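PDB 6XHK: ribulose-5-phosphate reductase 1 from Staphylococcus aureus, which catalyses the NADPH-dependent reduction of D-ribulose 5-phosphate to D-ribitol 5-phosphate for the synthesis of poly(ribitol phosphate) wall teichoic acid. Local coordinates for residues I252-V257 / L274-S279. Residues are numbered along the deposited sequence; the frame is centred on the assembly and turned at random.
With NDP (NADPH dihydro-nicotinamide-adenine-dinucleotide phosphate), chain B.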
loop_
_atom_site.group_PDB
_atom_site.type_symbol
_atom_site.label_atom_id
_atom_site.label_comp_id
_atom_site.label_asym_id
_atom_site.label_seq_id
_atom_site.Cartn_x
_atom_site.Cartn_y
_atom_site.Cartn_z
ATOM N N ILE A 252 19.673 -1.609 -3.377
ATOM C CA ILE A 252 18.399 -2.215 -3.754
ATOM C C ILE A 252 17.447 -2.234 -2.561
ATOM O O ILE A 252 17.793 -2.735 -1.486
ATOM C CB ILE A 252 18.595 -3.639 -4.279
ATOM C CG1 ILE A 252 19.383 -3.584 -5.571
ATOM C CG2 ILE A 252 17.250 -4.285 -4.492
ATOM C CD1 ILE A 252 19.679 -4.949 -6.137
ATOM N N ALA A 253 16.239 -1.712 -2.770
ATOM C CA ALA A 253 15.174 -1.698 -1.771
ATOM C C ALA A 253 14.224 -2.864 -2.014
ATOM O O ALA A 253 13.665 -3.005 -3.108
ATOM C CB ALA A 253 14.406 -0.378 -1.802
ATOM N N LEU A 254 14.052 -3.696 -0.988
ATOM C CA LEU A 254 13.217 -4.887 -1.058
ATOM C C LEU A 254 11.842 -4.517 -0.514
ATOM O O LEU A 254 11.737 -4.024 0.613
ATOM C CB LEU A 254 13.833 -6.024 -0.241
ATOM C CG LEU A 254 15.006 -6.815 -0.837
ATOM C CD1 LEU A 254 14.598 -7.561 -2.120
ATOM C CD2 LEU A 254 16.206 -5.909 -1.089
ATOM N N LEU A 255 10.800 -4.697 -1.318
ATOM C CA LEU A 255 9.460 -4.373 -0.852
ATOM C C LEU A 255 8.517 -5.556 -0.860
ATOM O O LEU A 255 7.671 -5.655 0.037
ATOM C CB LEU A 255 8.858 -3.243 -1.682
ATOM C CG LEU A 255 9.474 -1.908 -1.284
ATOM C CD1 LEU A 255 8.990 -0.802 -2.184
ATOM C CD2 LEU A 255 9.081 -1.627 0.157
ATOM N N GLY A 256 8.708 -6.490 -1.790
ATOM C CA GLY A 256 7.800 -7.614 -1.947
ATOM C C GLY A 256 7.941 -8.681 -0.878
ATOM O O GLY A 256 9.047 -9.081 -0.510
ATOM N N VAL A 257 6.805 -9.160 -0.403
ATOM C CA VAL A 257 6.749 -10.214 0.598
ATOM C C VAL A 257 6.806 -11.562 -0.102
ATOM O O VAL A 257 6.056 -11.803 -1.054
ATOM C CB VAL A 257 5.471 -10.068 1.436
ATOM C CG1 VAL A 257 5.415 -11.109 2.512
ATOM C CG2 VAL A 257 5.437 -8.671 2.042
ATOM N N LEU A 274 26.956 -4.742 -3.785
ATOM C CA LEU A 274 25.580 -4.279 -3.725
ATOM C C LEU A 274 25.104 -4.197 -2.278
ATOM O O LEU A 274 25.480 -5.008 -1.422
ATOM C CB LEU A 274 24.684 -5.227 -4.510
ATOM C CG LEU A 274 25.094 -5.402 -5.965
ATOM C CD1 LEU A 274 24.101 -6.307 -6.646
ATOM C CD2 LEU A 274 25.222 -4.059 -6.697
ATOM N N THR A 275 24.258 -3.200 -2.009
ATOM C CA THR A 275 23.586 -3.063 -0.715
ATOM C C THR A 275 22.091 -3.333 -0.890
ATOM O O THR A 275 21.432 -2.704 -1.725
ATOM C CB THR A 275 23.814 -1.670 -0.115
ATOM O OG1 THR A 275 25.216 -1.408 -0.035
ATOM C CG2 THR A 275 23.285 -1.620 1.271
ATOM N N LEU A 276 21.560 -4.263 -0.103
ATOM C CA LEU A 276 20.150 -4.650 -0.152
ATOM C C LEU A 276 19.472 -4.256 1.150
ATOM O O LEU A 276 19.898 -4.697 2.219
ATOM C CB LEU A 276 19.992 -6.152 -0.381
ATOM C CG LEU A 276 20.274 -6.694 -1.780
ATOM C CD1 LEU A 276 21.682 -6.453 -2.192
ATOM C CD2 LEU A 276 20.005 -8.184 -1.789
ATOM N N ILE A 277 18.413 -3.446 1.060
ATOM C CA ILE A 277 17.739 -2.878 2.227
ATOM C C ILE A 277 16.282 -3.363 2.230
ATOM O O ILE A 277 15.581 -3.215 1.209
ATOM C CB ILE A 277 17.793 -1.343 2.201
ATOM C CG1 ILE A 277 19.223 -0.872 1.978
ATOM C CG2 ILE A 277 17.367 -0.802 3.556
ATOM C CD1 ILE A 277 19.380 0.624 1.986
ATOM N N GLY A 278 15.841 -3.920 3.337
ATOM C CA GLY A 278 14.458 -4.376 3.488
ATOM C C GLY A 278 13.604 -3.309 4.157
ATOM O O GLY A 278 14.019 -2.707 5.149
ATOM N N SER A 279 12.418 -3.070 3.579
ATOM C CA SER A 279 11.471 -2.072 4.073
ATOM C C SER A 279 10.072 -2.677 4.145
ATOM O O SER A 279 9.594 -3.256 3.160
ATOM C CB SER A 279 11.465 -0.831 3.171
ATOM O OG SER A 279 10.490 0.110 3.595
HETATM P PA NDP B . 0.388 -6.936 -7.782
HETATM O O1A NDP B . -0.681 -7.987 -7.883
HETATM O O2A NDP B . -0.129 -5.611 -8.333
HETATM O O5B NDP B . 1.741 -7.472 -8.584
HETATM C C5B NDP B . 2.742 -6.515 -9.068
HETATM C C4B NDP B . 3.163 -6.825 -10.553
HETATM O O4B NDP B . 4.312 -7.441 -10.633
HETATM C C3B NDP B . 2.138 -7.778 -11.234
HETATM O O3B NDP B . 1.560 -7.184 -12.313
HETATM C C2B NDP B . 2.920 -8.973 -11.763
HETATM O O2B NDP B . 2.343 -9.236 -13.110
HETATM C C1B NDP B . 4.145 -8.513 -11.839
HETATM N N9A NDP B . 5.195 -9.536 -11.856
HETATM C C8A NDP B . 5.095 -10.884 -11.671
HETATM N N7A NDP B . 6.337 -11.436 -11.789
HETATM C C5A NDP B . 7.180 -10.448 -12.044
HETATM C C6A NDP B . 8.695 -10.454 -12.281
HETATM N N6A NDP B . 9.408 -11.711 -12.220
HETATM N N1A NDP B . 9.357 -9.221 -12.549
HETATM C C2A NDP B . 8.623 -7.976 -12.606
HETATM N N3A NDP B . 7.165 -7.983 -12.373
HETATM C C4A NDP B . 6.476 -9.274 -12.091
HETATM O O3 NDP B . 0.802 -6.654 -6.168
HETATM P PN NDP B . 1.450 -5.212 -5.552
HETATM O O1N NDP B . 2.044 -4.358 -6.675
HETATM O O2N NDP B . 0.361 -4.407 -4.922
HETATM O O5D NDP B . 2.575 -5.630 -4.396
HETATM C C5D NDP B . 3.162 -6.950 -4.420
HETATM C C4D NDP B . 3.830 -7.374 -3.207
HETATM O O4D NDP B . 4.092 -6.190 -2.186
HETATM C C3D NDP B . 3.015 -8.413 -2.401
HETATM O O3D NDP B . 3.886 -9.541 -1.956
HETATM C C2D NDP B . 2.507 -7.721 -1.352
HETATM O O2D NDP B . 2.188 -8.544 -0.186
HETATM C C1D NDP B . 3.650 -6.608 -1.014
HETATM N N1N NDP B . 3.226 -5.527 -0.097
HETATM C C2N NDP B . 4.211 -5.079 0.891
HETATM C C3N NDP B . 3.870 -4.113 2.040
HETATM C C7N NDP B . 5.019 -3.722 3.057
HETATM O O7N NDP B . 4.742 -3.320 4.161
HETATM N N7N NDP B . 6.416 -3.853 2.636
HETATM C C4N NDP B . 2.521 -3.355 2.000
HETATM C C5N NDP B . 1.474 -4.024 1.082
HETATM C C6N NDP B . 1.901 -4.901 -0.115
HETATM P P2B NDP B . 1.585 -10.665 -13.286
HETATM O O1X NDP B . 2.414 -11.799 -12.723
HETATM O O2X NDP B . 0.280 -10.596 -12.511
HETATM O O3X NDP B . 1.356 -10.892 -14.772
#
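Leu-254 and Leu-276 pack against each other on one face of two neighbouring parallel strands, and their side chains cross obliquely. Leu-254 CB lies 3.6 Å from Ile-277 O and close to Gly-278 CA. A chi1 of -78° puts CG beside the backbone N, at the limit of contact with Ile-277 O (4.2 Å). CD2 lies 3.6 Å from Ile-277 O and 3.9 Å from Leu-276 CB. Ile-252 shares this face, with its CB near Leu-276 CG. Ala-253 and Ile-277 point to the other face.

The backbones pair in parallel. Ile-252 N donates a hydrogen bond to Thr-275 O, and Ile-252 O accepts one from Ile-277 N. Leu-254 N donates to Ile-277 O at 2.7 Å, and Leu-254 O accepts from Ser-279 N at 3.2 Å. Beyond the strands, Leu-255 CD2 touches Ser-279 CB at 3.9 Å.

The carboxamide nitrogen N7N of NADPH donates to Ser-279 O at 3.3 Å and, weakly, to Leu-255 O. The carbonyls just past the two strands thus help hold the carboxamide, as in zinc-containing alcohol dehydrogenases.

Helix 266-272 links the two strands in a beta-alpha-beta unit. Within this chain, strand 275-278 is the outermost on its side of the six-stranded parallel sheet, and strand 251-254 lies between it and strand 225-228. Helix 232-245 packs against Ile-252 and Leu-254, and helix 143-155 against Leu-255, Ile-277 and Ser-279.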